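Local coordinates for FAD:protein FMN transferase (Vibrio cholerae, PDB 6NXI), which probably transfers the FMN moiety of FAD onto a threonine hydroxyl of target flavoproteins, using magnesium, at residues D48-Y53 with T75-V80; L95-G100 with V151-I156; E213-G218 with S310-F315; V258-K263 with N290-L295. All coordinates share one frame; numbering follows the deposited sequence.

Interaction 1 (D48-Y53 with T75-V80); sequences DQMSTY and TQTLTV. With FAD (flavin-adenine dinucleotide), chain B.
Met-50 of helix 32-50 runs its side chain into the flank of helix 75-90, passing Thr-77 in the opposite direction with CG 3.8 Å from Thr-77 OG1. Further out, its SD sits against Val-80, 3.7 Å from CG2. The bend at chi3 (-110°) then turns CE onto the backbone of the second helix, 3.8 Å from Gln-76 C. Trp-160 of helix 157-171 also packs on Met-50, Gln-76 and Val-80.

Met-50, Ser-51 and Tyr-53 belong to the flavin pocket, so Met-50 joins the helix contact to the FAD site. Ser-51 OG accepts from Tyr-53 N at 3.1 Å, an ST turn, and one face of the Tyr-53 ring lies under the isoalloxazine with FAD N3 3.6 Å above the ring centre.

Gln-49 takes the next place along, its CB 3.5 Å from Thr-77 OG1; that hydroxyl has its own hydrogen-bond partners in Glu-58 and Ser-74. Beyond CG the Gln-49 chain is extended and meets Gln-76, whose chain bends at chi2. The two amide planes stand 70° apart, and Gln-49 OE1 approaches Gln-76 CB at 3.4 Å.

Interaction 2 (L95-G100 with V151-I156); sequences LDVTVG and VDLSTI. With MG (magnesium ion), chain C; FAD (flavin-adenine dinucleotide), chain B.
Val-97 O is gripped by two neighbouring groups of the other segment: Asp-152 N donates to it at 2.8 Å, nearly straight at 169° and in the carbonyl plane, while Val-151 CA makes a C-H...O contact with it. The side chain of Val-97 continues the join. Its CG1 packs 3.9 Å from Leu-153 CD2 and its CG2 meets Val-151 CG1, the Val-97 side chain lying oblique to both. Gly-100 CA lies against Asp-152 CB, and Leu-95 and Thr-155 come tip to tip, Leu-95 CD1 3.7 Å from Thr-155 CG2.

Each segment also braces itself with an Asx turn. Asp-96 OD1 takes both Thr-98 N and Thr-98 OG1 from the same face of the carboxylate. Asp-152 OD1 holds Ser-154 OG on its syn lone pair and Ser-154 N from above the plane. With its rotation fixed in this way, Asp-152 offers OD2 to the ribose hydroxyl FAD O2B at 2.7 Å.

From the other segment, Asp-96 N donates to adenine N1A at 3.0 Å. Thr-155 O binds the magnesium ion at 2.3 Å, which is also bound by FAD O2A, Asp-269 and Thr-273. The two loops, each leading into a helix, contribute much of the adenosine side of the FAD-magnesium site of the ApbE family.

Interaction 3 (E213-G218 with S310-F315); sequences EIIEPG and SSFKPF
Phe-315 lays its ring beside the turn at Glu-216 and Pro-217, with CE1 3.5 Å from Pro-217 O and CD1 4.0 Å from Pro-217 CA. Glu-216 O lies in the plane of the ring, at its edge by CD1. The rim of the ring thus meets backbone atoms of Glu-216 and Pro-217, while the Pro-217 CB points away from the other segment. Phe-315 CB itself points toward this turn, and CG stands anti to the carbonyl carbon, beside the backbone N (chi1 -67°).

Ile-215, the last residue of strand 211-215, adds two branches. Its CG2 rests 3.7 Å from Phe-315 O. Its other branch starts from the crowded position, CG1 between the backbone N and the carbonyl carbon (chi1 67°), and ends with CD1 4.4 Å from Phe-312 CZ, a looser touch. Phe-312 and Phe-315 are tied together in the 3-10 turn by the bond from Phe-315 N to Phe-312 O.

A water completes the join: it accepts from Glu-216 N at 2.9 Å and donates to Phe-315 O at 2.6 Å. Behind the contact, strand 199-203 pairs with 211-215 and sets Ile-199 against Ile-215 and Pro-217, and Ile-201 against Phe-312. The C-terminal turn is thereby packed onto the two-stranded hairpin outside the main sheet, well away from the flavin. Direct hydrogen bonds are absent between the segments, so van der Waals contacts of the Phe-315 ring and Ile-215, largely against backbone carbonyl oxygens, carry the attachment, with one bridging water as its polar link.

Interaction 4 (V258-K263 with N290-L295); sequences VTVLDK and NQIPVL
Thr-259 and Leu-295 exchange two backbone hydrogen bonds. Thr-259 N donates to Leu-295 O at 2.9 Å and 175°, and Leu-295 N returns the bond to Thr-259 O at the same length, making an antiparallel hydrogen-bonded pair. Two residues along, Leu-261 N donates to Pro-293 O at 3.0 Å; Pro-293 has no N-H with which to answer. Val-260 and Val-294 form the non-hydrogen-bonded pair between, and C-H...O contacts from Val-260 CA to Pro-293 O and from Val-294 CA to Thr-259 O accompany the regular bonds. A water beside the Thr-259 and Leu-295 pair hydrogen-bonds to Thr-259 OG1 and donates to Leu-295 O.

The side chains of the paired residues sort onto two faces. On one, Val-260 and Val-294 lie side by side and point the same way, CG2 to CG2 at 4.1 Å. Helix 265-278 covers this face, with Ala-272 against Val-260 and Leu-275 against Val-294. Val-258 CG1 meets Val-294 CG1 at 3.7 Å, and Val-260 CG1, anti to its backbone N (chi1 177°), reaches Ile-292 CG2 at the same distance.

On the other face are Thr-259 and Leu-295, with Ile-201 packed on both. Leu-261 and Pro-293 meet at about a right angle, CB to CB at 3.9 Å, and Phe-312 packs on Pro-293 and Leu-295. This is strand-to-strand pairing inside the large antiparallel sheet of the ApbE fold, where 255-262 and 294-299 are neighbours joined through two helices, the first of which carries the magnesium ligands Asp-269 and Thr-273.

From the N terminus, interaction 1 closes a short loop that holds helix 58-64, bringing helix 32-50 against helix 75-90. Interaction 2 follows in series, joining the two loops that lead into helices 100-105 and 157-171. These two contacts touch through Thr-52 and Val-151, Val-80 and Ile-156, and Met-50 and Leu-153, and both reach the FAD. Interaction 3 opens later and closes the widest loop, from the 199-215 hairpin to the C-terminal turn. Interaction 4 nests inside it and pairs two strands of the main sheet. Phe-315 against Leu-261 makes 3 and 4 continuous, whereas 2 and 4 stay about 10 Å apart at their nearest atoms.

Interaction 1 (D48-Y53 with T75-V80)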
# COMPACT_ATOMS: atom_id res chain seq x y z
N ASP A 48 11.44 1.30 -11.61
CA ASP A 48 11.69 2.14 -12.81
C ASP A 48 10.40 2.68 -13.42
O ASP A 48 10.49 3.65 -14.20
CB ASP A 48 12.54 1.34 -13.79
CG ASP A 48 14.00 1.20 -13.34
OD1 ASP A 48 14.45 2.04 -12.54
OD2 ASP A 48 14.65 0.29 -13.82
N GLN A 49 9.26 2.05 -13.17
CA GLN A 49 7.95 2.56 -13.63
C GLN A 49 7.41 3.58 -12.62
O GLN A 49 6.81 4.56 -13.02
CB GLN A 49 7.03 1.39 -13.86
CG GLN A 49 7.43 0.58 -15.08
CD GLN A 49 6.65 -0.70 -15.20
OE1 GLN A 49 6.19 -1.27 -14.20
NE2 GLN A 49 6.72 -1.26 -16.42
N MET A 50 7.52 3.28 -11.32
CA MET A 50 6.61 3.91 -10.35
C MET A 50 7.30 4.50 -9.11
O MET A 50 6.53 4.98 -8.24
CB MET A 50 5.52 2.90 -9.95
CG MET A 50 4.56 2.67 -11.18
SD MET A 50 3.28 1.46 -10.84
CE MET A 50 3.73 0.03 -11.83
N SER A 51 8.63 4.48 -9.01
CA SER A 51 9.35 5.12 -7.88
C SER A 51 9.33 6.65 -7.99
O SER A 51 9.88 7.17 -8.96
CB SER A 51 10.75 4.66 -7.72
OG SER A 51 11.37 5.31 -6.56
N THR A 52 8.81 7.35 -7.00
CA THR A 52 8.97 8.83 -6.95
C THR A 52 10.41 9.24 -6.71
O THR A 52 10.70 10.45 -6.94
CB THR A 52 8.07 9.45 -5.89
OG1 THR A 52 8.38 8.74 -4.68
CG2 THR A 52 6.63 9.41 -6.32
N TYR A 53 11.27 8.36 -6.17
CA TYR A 53 12.65 8.66 -5.71
C TYR A 53 13.65 8.51 -6.86
O TYR A 53 14.79 8.93 -6.71
CB TYR A 53 13.03 7.77 -4.52
CG TYR A 53 12.26 8.07 -3.26
CD1 TYR A 53 12.79 8.87 -2.25
CD2 TYR A 53 11.01 7.49 -3.09
CE1 TYR A 53 12.07 9.07 -1.08
CE2 TYR A 53 10.27 7.73 -1.96
CZ TYR A 53 10.80 8.50 -0.95
OH TYR A 53 10.00 8.66 0.16
N THR A 75 1.75 -0.41 -19.54
CA THR A 75 0.54 -1.14 -19.11
C THR A 75 0.52 -1.22 -17.59
O THR A 75 -0.56 -1.02 -16.99
CB THR A 75 0.53 -2.55 -19.70
OG1 THR A 75 0.59 -2.28 -21.11
CG2 THR A 75 -0.69 -3.34 -19.31
N GLN A 76 1.65 -1.52 -16.96
CA GLN A 76 1.66 -1.73 -15.47
C GLN A 76 1.33 -0.41 -14.76
O GLN A 76 0.46 -0.37 -13.89
CB GLN A 76 2.99 -2.29 -14.98
CG GLN A 76 3.36 -3.64 -15.56
CD GLN A 76 4.24 -3.59 -16.79
OE1 GLN A 76 4.08 -2.73 -17.68
NE2 GLN A 76 5.18 -4.53 -16.83
N THR A 77 1.96 0.68 -15.15
CA THR A 77 1.67 1.99 -14.51
C THR A 77 0.19 2.32 -14.74
O THR A 77 -0.47 2.86 -13.83
CB THR A 77 2.57 3.09 -15.09
OG1 THR A 77 3.94 2.71 -14.88
CG2 THR A 77 2.28 4.43 -14.46
N LEU A 78 -0.30 2.14 -15.98
CA LEU A 78 -1.71 2.42 -16.28
C LEU A 78 -2.61 1.62 -15.32
O LEU A 78 -3.52 2.21 -14.75
CB LEU A 78 -1.98 2.11 -17.76
CG LEU A 78 -3.20 2.75 -18.40
CD1 LEU A 78 -4.49 2.31 -17.71
CD2 LEU A 78 -3.08 4.24 -18.44
N THR A 79 -2.35 0.32 -15.13
CA THR A 79 -3.17 -0.56 -14.28
C THR A 79 -3.18 0.03 -12.86
O THR A 79 -4.26 0.06 -12.25
CB THR A 79 -2.65 -1.99 -14.33
OG1 THR A 79 -2.77 -2.39 -15.71
CG2 THR A 79 -3.43 -2.90 -13.40
N VAL A 80 -2.02 0.44 -12.34
CA VAL A 80 -1.93 0.93 -10.95
C VAL A 80 -2.61 2.29 -10.82
O VAL A 80 -3.40 2.49 -9.89
CB VAL A 80 -0.46 0.97 -10.50
CG1 VAL A 80 -0.34 1.65 -9.15
CG2 VAL A 80 0.12 -0.44 -10.52
PA FAD B . 0.77 3.18 3.12
O1A FAD B . 0.09 3.36 4.42
O2A FAD B . 0.45 2.00 2.28
O5B FAD B . 0.59 4.49 2.22
C5B FAD B . 1.20 5.68 2.76
C4B FAD B . 2.01 6.41 1.71
O4B FAD B . 1.19 6.84 0.60
C3B FAD B . 2.65 7.68 2.27
O3B FAD B . 3.97 7.39 2.74
C2B FAD B . 2.63 8.64 1.07
O2B FAD B . 3.71 8.40 0.21
C1B FAD B . 1.32 8.24 0.39
N9A FAD B . 0.12 8.87 0.88
C8A FAD B . -0.09 9.56 2.08
N7A FAD B . -1.35 9.88 2.25
C5A FAD B . -2.01 9.45 1.11
C6A FAD B . -3.35 9.53 0.72
N6A FAD B . -4.34 10.06 1.47
N1A FAD B . -3.67 8.95 -0.45
C2A FAD B . -2.69 8.41 -1.20
N3A FAD B . -1.39 8.26 -0.93
C4A FAD B . -1.11 8.82 0.27
N1 FAD B . 11.27 4.99 -0.03
C2 FAD B . 12.58 5.44 -0.01
O2 FAD B . 13.05 5.94 1.03
N3 FAD B . 13.39 5.32 -1.09
C4 FAD B . 12.96 4.78 -2.28
O4 FAD B . 13.70 4.72 -3.24
C4X FAD B . 11.60 4.32 -2.34
N5 FAD B . 11.15 3.81 -3.47
C5X FAD B . 9.84 3.38 -3.51
C6 FAD B . 9.34 2.85 -4.72
C7 FAD B . 8.04 2.40 -4.85
C7M FAD B . 7.57 1.84 -6.17
C8 FAD B . 7.19 2.46 -3.72
C8M FAD B . 5.76 2.00 -3.79
C9 FAD B . 7.68 2.99 -2.52
C9A FAD B . 9.00 3.45 -2.39
N10 FAD B . 9.51 4.01 -1.21
C10 FAD B . 10.82 4.46 -1.14
C1' FAD B . 8.68 4.04 0.02
C2' FAD B . 7.65 5.11 0.04
O2' FAD B . 8.26 6.40 0.04
C3' FAD B . 6.81 4.97 1.32
O3' FAD B . 7.57 5.15 2.49
C4' FAD B . 6.16 3.61 1.50
O4' FAD B . 5.69 3.15 0.24
C5' FAD B . 5.07 3.64 2.55
O5' FAD B . 4.37 2.37 2.51
P FAD B . 3.38 1.99 3.68
O1P FAD B . 3.96 2.27 4.99
O2P FAD B . 2.90 0.62 3.25
O3P FAD B . 2.31 3.13 3.42

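Interaction 2 (L95-G100 with V151-I156)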
# COMPACT_ATOMS: atom_id res chain seq x y z
N LEU A 95 -8.37 8.20 -0.44
CA LEU A 95 -7.14 7.76 -1.12
C LEU A 95 -6.95 8.64 -2.34
O LEU A 95 -7.78 8.58 -3.27
CB LEU A 95 -7.21 6.30 -1.54
CG LEU A 95 -5.85 5.74 -1.92
CD1 LEU A 95 -5.04 5.43 -0.66
CD2 LEU A 95 -5.96 4.49 -2.80
N ASP A 96 -5.92 9.47 -2.33
CA ASP A 96 -5.72 10.44 -3.44
C ASP A 96 -4.23 10.47 -3.75
O ASP A 96 -3.51 11.14 -3.09
CB ASP A 96 -6.31 11.81 -3.10
CG ASP A 96 -6.30 12.75 -4.32
OD1 ASP A 96 -5.50 12.50 -5.25
OD2 ASP A 96 -7.11 13.72 -4.32
N VAL A 97 -3.81 9.75 -4.77
CA VAL A 97 -2.37 9.67 -5.15
C VAL A 97 -1.85 11.02 -5.65
O VAL A 97 -0.63 11.13 -5.82
CB VAL A 97 -2.14 8.53 -6.15
CG1 VAL A 97 -2.40 7.20 -5.47
CG2 VAL A 97 -2.96 8.72 -7.43
N THR A 98 -2.68 12.06 -5.84
CA THR A 98 -2.15 13.40 -6.23
C THR A 98 -1.76 14.19 -4.97
O THR A 98 -1.39 15.35 -5.11
CB THR A 98 -3.12 14.22 -7.07
OG1 THR A 98 -4.20 14.64 -6.23
CG2 THR A 98 -3.61 13.41 -8.24
N VAL A 99 -1.70 13.57 -3.78
CA VAL A 99 -1.25 14.29 -2.56
C VAL A 99 0.29 14.36 -2.51
O VAL A 99 0.86 14.84 -1.49
CB VAL A 99 -1.79 13.72 -1.24
CG1 VAL A 99 -3.28 13.92 -1.09
CG2 VAL A 99 -1.36 12.29 -1.00
N GLY A 100 0.99 13.94 -3.55
CA GLY A 100 2.45 14.06 -3.65
C GLY A 100 3.01 15.35 -3.04
O GLY A 100 3.92 15.28 -2.22
N VAL A 151 2.14 12.98 -8.69
CA VAL A 151 1.46 11.71 -8.32
C VAL A 151 2.48 10.87 -7.56
O VAL A 151 3.64 10.76 -7.99
CB VAL A 151 0.96 10.97 -9.58
CG1 VAL A 151 0.44 9.61 -9.24
CG2 VAL A 151 -0.09 11.78 -10.32
N ASP A 152 2.02 10.30 -6.45
CA ASP A 152 2.79 9.45 -5.53
C ASP A 152 2.06 8.10 -5.46
O ASP A 152 0.86 8.10 -5.11
CB ASP A 152 2.79 10.13 -4.18
CG ASP A 152 3.46 9.36 -3.07
OD1 ASP A 152 3.92 8.26 -3.31
OD2 ASP A 152 3.54 9.93 -1.97
N LEU A 153 2.69 7.01 -5.90
CA LEU A 153 2.04 5.70 -5.84
C LEU A 153 2.60 4.88 -4.67
O LEU A 153 2.41 3.67 -4.67
CB LEU A 153 2.20 4.97 -7.17
CG LEU A 153 1.62 5.74 -8.36
CD1 LEU A 153 1.91 5.02 -9.67
CD2 LEU A 153 0.13 5.95 -8.16
N SER A 154 3.14 5.53 -3.65
CA SER A 154 3.74 4.82 -2.48
C SER A 154 2.72 3.92 -1.79
O SER A 154 3.12 2.94 -1.12
CB SER A 154 4.29 5.86 -1.51
OG SER A 154 5.44 6.45 -2.07
N THR A 155 1.44 4.26 -1.91
CA THR A 155 0.36 3.64 -1.12
C THR A 155 -0.09 2.38 -1.82
O THR A 155 -0.95 1.72 -1.24
CB THR A 155 -0.80 4.60 -0.91
OG1 THR A 155 -1.56 4.14 0.20
CG2 THR A 155 -1.70 4.75 -2.09
N ILE A 156 0.36 2.14 -3.05
CA ILE A 156 -0.34 1.10 -3.86
C ILE A 156 0.67 0.31 -4.66
O ILE A 156 0.39 -0.90 -5.00
CB ILE A 156 -1.43 1.76 -4.71
CG1 ILE A 156 -2.30 0.73 -5.45
CG2 ILE A 156 -0.83 2.84 -5.62
CD1 ILE A 156 -3.55 1.38 -6.12
MG MG C . -1.53 1.63 1.02
PA FAD B . 0.77 3.18 3.12
O1A FAD B . 0.09 3.36 4.42
O2A FAD B . 0.45 2.00 2.28
O5B FAD B . 0.59 4.49 2.22
C5B FAD B . 1.20 5.68 2.76
C4B FAD B . 2.01 6.41 1.71
O4B FAD B . 1.19 6.84 0.60
C3B FAD B . 2.65 7.68 2.27
O3B FAD B . 3.97 7.39 2.74
C2B FAD B . 2.63 8.64 1.07
O2B FAD B . 3.71 8.40 0.21
C1B FAD B . 1.32 8.24 0.39
N9A FAD B . 0.12 8.87 0.88
C8A FAD B . -0.09 9.56 2.08
N7A FAD B . -1.35 9.88 2.25
C5A FAD B . -2.01 9.45 1.11
C6A FAD B . -3.35 9.53 0.72
N6A FAD B . -4.34 10.06 1.47
N1A FAD B . -3.67 8.95 -0.45
C2A FAD B . -2.69 8.41 -1.20
N3A FAD B . -1.39 8.26 -0.93
C4A FAD B . -1.11 8.82 0.27
N1 FAD B . 11.27 4.99 -0.03
C2 FAD B . 12.58 5.44 -0.01
O2 FAD B . 13.05 5.94 1.03
N3 FAD B . 13.39 5.32 -1.09
C4 FAD B . 12.96 4.78 -2.28
O4 FAD B . 13.70 4.72 -3.24
C4X FAD B . 11.60 4.32 -2.34
N5 FAD B . 11.15 3.81 -3.47
C5X FAD B . 9.84 3.38 -3.51
C6 FAD B . 9.34 2.85 -4.72
C7 FAD B . 8.04 2.40 -4.85
C7M FAD B . 7.57 1.84 -6.17
C8 FAD B . 7.19 2.46 -3.72
C8M FAD B . 5.76 2.00 -3.79
C9 FAD B . 7.68 2.99 -2.52
C9A FAD B . 9.00 3.45 -2.39
N10 FAD B . 9.51 4.01 -1.21
C10 FAD B . 10.82 4.46 -1.14
C1' FAD B . 8.68 4.04 0.02
C2' FAD B . 7.65 5.11 0.04
O2' FAD B . 8.26 6.40 0.04
C3' FAD B . 6.81 4.97 1.32
O3' FAD B . 7.57 5.15 2.49
C4' FAD B . 6.16 3.61 1.50
O4' FAD B . 5.69 3.15 0.24
C5' FAD B . 5.07 3.64 2.55
O5' FAD B . 4.37 2.37 2.51
P FAD B . 3.38 1.99 3.68
O1P FAD B . 3.96 2.27 4.99
O2P FAD B . 2.90 0.62 3.25
O3P FAD B . 2.31 3.13 3.42

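Interaction 3 (E213-G218 with S310-F315)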
# COMPACT_ATOMS: atom_id res chain seq x y z
N GLU A 213 -2.13 -11.49 17.33
CA GLU A 213 -3.14 -12.50 16.95
C GLU A 213 -2.72 -13.18 15.64
O GLU A 213 -2.69 -12.50 14.59
CB GLU A 213 -4.50 -11.84 16.78
CG GLU A 213 -5.55 -12.85 16.36
CD GLU A 213 -6.99 -12.44 16.59
OE1 GLU A 213 -7.25 -11.23 16.72
OE2 GLU A 213 -7.85 -13.35 16.63
N ILE A 214 -2.50 -14.49 15.68
CA ILE A 214 -2.06 -15.24 14.47
C ILE A 214 -3.30 -15.76 13.75
O ILE A 214 -4.07 -16.52 14.38
CB ILE A 214 -1.09 -16.37 14.85
CG1 ILE A 214 0.18 -15.79 15.47
CG2 ILE A 214 -0.82 -17.23 13.60
CD1 ILE A 214 1.12 -16.82 16.07
N ILE A 215 -3.47 -15.37 12.47
CA ILE A 215 -4.59 -15.81 11.59
C ILE A 215 -4.03 -16.50 10.35
O ILE A 215 -2.84 -16.30 9.98
CB ILE A 215 -5.49 -14.63 11.22
CG1 ILE A 215 -4.79 -13.60 10.34
CG2 ILE A 215 -6.04 -13.96 12.48
CD1 ILE A 215 -5.71 -12.73 9.51
N GLU A 216 -4.92 -17.23 9.66
CA GLU A 216 -4.61 -17.96 8.41
C GLU A 216 -5.54 -17.41 7.33
O GLU A 216 -6.66 -17.87 7.17
CB GLU A 216 -4.83 -19.45 8.67
CG GLU A 216 -3.78 -20.05 9.61
CD GLU A 216 -4.03 -21.48 10.06
OE1 GLU A 216 -4.92 -22.12 9.49
OE2 GLU A 216 -3.34 -21.93 10.98
N PRO A 217 -5.13 -16.39 6.57
CA PRO A 217 -5.98 -15.83 5.52
C PRO A 217 -6.34 -16.75 4.35
O PRO A 217 -7.27 -16.44 3.63
CB PRO A 217 -5.14 -14.68 4.97
CG PRO A 217 -4.22 -14.32 6.10
CD PRO A 217 -3.89 -15.62 6.79
N GLY A 218 -5.62 -17.86 4.18
CA GLY A 218 -5.72 -18.73 3.00
C GLY A 218 -5.16 -18.03 1.78
O GLY A 218 -4.10 -17.36 1.91
N SER A 310 -18.21 -7.51 8.46
CA SER A 310 -18.93 -8.81 8.36
C SER A 310 -18.09 -9.82 7.59
O SER A 310 -18.17 -11.01 7.91
CB SER A 310 -20.27 -8.61 7.71
OG SER A 310 -21.10 -7.88 8.58
N SER A 311 -17.35 -9.39 6.58
CA SER A 311 -16.59 -10.33 5.74
C SER A 311 -15.24 -10.68 6.37
O SER A 311 -14.59 -11.62 5.87
CB SER A 311 -16.49 -9.81 4.34
OG SER A 311 -15.77 -8.60 4.35
N PHE A 312 -14.81 -9.99 7.44
CA PHE A 312 -13.57 -10.29 8.21
C PHE A 312 -13.84 -11.24 9.39
O PHE A 312 -12.88 -11.90 9.86
CB PHE A 312 -12.95 -9.04 8.83
CG PHE A 312 -11.52 -9.24 9.28
CD1 PHE A 312 -10.46 -8.99 8.44
CD2 PHE A 312 -11.25 -9.70 10.57
CE1 PHE A 312 -9.15 -9.21 8.86
CE2 PHE A 312 -9.94 -9.91 10.98
CZ PHE A 312 -8.89 -9.68 10.13
N LYS A 313 -15.07 -11.28 9.89
CA LYS A 313 -15.44 -12.07 11.11
C LYS A 313 -14.80 -13.46 11.04
O LYS A 313 -14.07 -13.82 11.96
CB LYS A 313 -16.97 -12.14 11.27
CG LYS A 313 -17.70 -10.81 11.33
CD LYS A 313 -17.16 -9.82 12.36
CE LYS A 313 -18.19 -8.77 12.75
NZ LYS A 313 -17.77 -8.00 13.94
N PRO A 314 -15.00 -14.25 9.96
CA PRO A 314 -14.52 -15.63 9.91
C PRO A 314 -13.07 -15.83 10.39
O PRO A 314 -12.80 -16.77 11.13
CB PRO A 314 -14.60 -15.97 8.41
CG PRO A 314 -15.73 -15.12 7.89
CD PRO A 314 -15.66 -13.85 8.70
N PHE A 315 -12.18 -14.92 9.97
CA PHE A 315 -10.70 -15.05 10.08
C PHE A 315 -10.23 -15.00 11.54
O PHE A 315 -9.23 -15.68 11.84
CB PHE A 315 -10.04 -13.98 9.22
CG PHE A 315 -10.28 -14.22 7.75
CD1 PHE A 315 -9.63 -15.26 7.11
CD2 PHE A 315 -11.20 -13.48 7.04
CE1 PHE A 315 -9.85 -15.51 5.76
CE2 PHE A 315 -11.43 -13.73 5.70
CZ PHE A 315 -10.75 -14.74 5.06
O HOH W 1 -7.45 -17.41 11.00

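Interaction 4 (V258-K263 with N290-L295)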
# COMPACT_ATOMS: atom_id res chain seq x y z
N VAL A 258 -5.19 -0.38 10.16
CA VAL A 258 -6.24 -0.95 9.32
C VAL A 258 -5.59 -2.10 8.59
O VAL A 258 -4.57 -1.86 7.91
CB VAL A 258 -6.80 0.08 8.32
CG1 VAL A 258 -7.84 -0.55 7.45
CG2 VAL A 258 -7.35 1.32 9.05
N THR A 259 -6.19 -3.27 8.74
CA THR A 259 -5.82 -4.50 8.00
C THR A 259 -6.93 -4.84 7.01
O THR A 259 -8.08 -4.96 7.42
CB THR A 259 -5.59 -5.66 8.96
OG1 THR A 259 -4.63 -5.20 9.92
CG2 THR A 259 -5.07 -6.86 8.20
N VAL A 260 -6.57 -5.05 5.73
CA VAL A 260 -7.51 -5.38 4.64
C VAL A 260 -7.05 -6.67 3.96
O VAL A 260 -5.85 -6.80 3.63
CB VAL A 260 -7.60 -4.22 3.63
CG1 VAL A 260 -8.51 -4.61 2.48
CG2 VAL A 260 -8.07 -2.92 4.28
N LEU A 261 -8.00 -7.57 3.74
CA LEU A 261 -7.79 -8.72 2.82
C LEU A 261 -8.41 -8.43 1.45
O LEU A 261 -9.52 -7.90 1.37
CB LEU A 261 -8.43 -9.97 3.41
CG LEU A 261 -8.13 -10.25 4.87
CD1 LEU A 261 -8.84 -11.54 5.32
CD2 LEU A 261 -6.65 -10.33 5.11
N ASP A 262 -7.72 -8.85 0.41
CA ASP A 262 -8.26 -8.82 -0.98
C ASP A 262 -7.47 -9.87 -1.76
O ASP A 262 -6.33 -10.08 -1.42
CB ASP A 262 -8.12 -7.45 -1.62
CG ASP A 262 -8.94 -7.27 -2.90
OD1 ASP A 262 -10.13 -6.92 -2.75
OD2 ASP A 262 -8.39 -7.53 -4.02
N LYS A 263 -8.05 -10.39 -2.81
CA LYS A 263 -7.32 -11.29 -3.74
C LYS A 263 -6.11 -10.57 -4.35
O LYS A 263 -5.12 -11.25 -4.68
CB LYS A 263 -8.31 -11.79 -4.81
CG LYS A 263 -9.39 -12.73 -4.27
CD LYS A 263 -8.85 -14.05 -3.76
CE LYS A 263 -9.94 -15.06 -3.45
NZ LYS A 263 -9.49 -15.97 -2.38
N ASN A 290 -19.31 -3.19 0.63
CA ASN A 290 -18.54 -3.70 -0.53
C ASN A 290 -17.91 -5.05 -0.20
O ASN A 290 -17.05 -5.52 -1.00
CB ASN A 290 -17.55 -2.64 -0.98
CG ASN A 290 -18.24 -1.41 -1.53
OD1 ASN A 290 -18.63 -1.39 -2.69
ND2 ASN A 290 -18.42 -0.38 -0.72
N GLN A 291 -18.33 -5.71 0.87
CA GLN A 291 -17.81 -7.07 1.16
C GLN A 291 -16.29 -7.04 1.24
O GLN A 291 -15.66 -7.97 0.77
CB GLN A 291 -18.21 -8.09 0.08
CG GLN A 291 -19.68 -8.09 -0.25
CD GLN A 291 -20.44 -8.75 0.87
OE1 GLN A 291 -20.59 -8.19 1.94
NE2 GLN A 291 -20.93 -9.96 0.60
N ILE A 292 -15.71 -6.02 1.87
CA ILE A 292 -14.25 -5.93 2.11
C ILE A 292 -13.95 -6.46 3.50
O ILE A 292 -14.50 -5.91 4.46
CB ILE A 292 -13.74 -4.49 1.94
CG1 ILE A 292 -14.21 -3.83 0.65
CG2 ILE A 292 -12.23 -4.48 2.04
CD1 ILE A 292 -13.86 -2.37 0.58
N PRO A 293 -13.13 -7.51 3.65
CA PRO A 293 -12.67 -7.95 4.97
C PRO A 293 -11.70 -6.91 5.54
O PRO A 293 -10.60 -6.71 5.00
CB PRO A 293 -12.02 -9.31 4.73
CG PRO A 293 -12.45 -9.71 3.35
CD PRO A 293 -12.67 -8.43 2.59
N VAL A 294 -12.10 -6.27 6.64
CA VAL A 294 -11.26 -5.22 7.27
C VAL A 294 -11.30 -5.39 8.78
O VAL A 294 -12.40 -5.65 9.34
CB VAL A 294 -11.74 -3.81 6.89
CG1 VAL A 294 -10.78 -2.76 7.43
CG2 VAL A 294 -11.91 -3.69 5.40
N LEU A 295 -10.15 -5.13 9.40
CA LEU A 295 -10.03 -4.97 10.86
C LEU A 295 -9.40 -3.61 11.11
O LEU A 295 -8.26 -3.35 10.71
CB LEU A 295 -9.19 -6.10 11.46
CG LEU A 295 -9.07 -6.05 12.98
CD1 LEU A 295 -10.40 -6.37 13.62
CD2 LEU A 295 -8.00 -7.02 13.45
O HOH W 2 -5.62 -3.48 11.96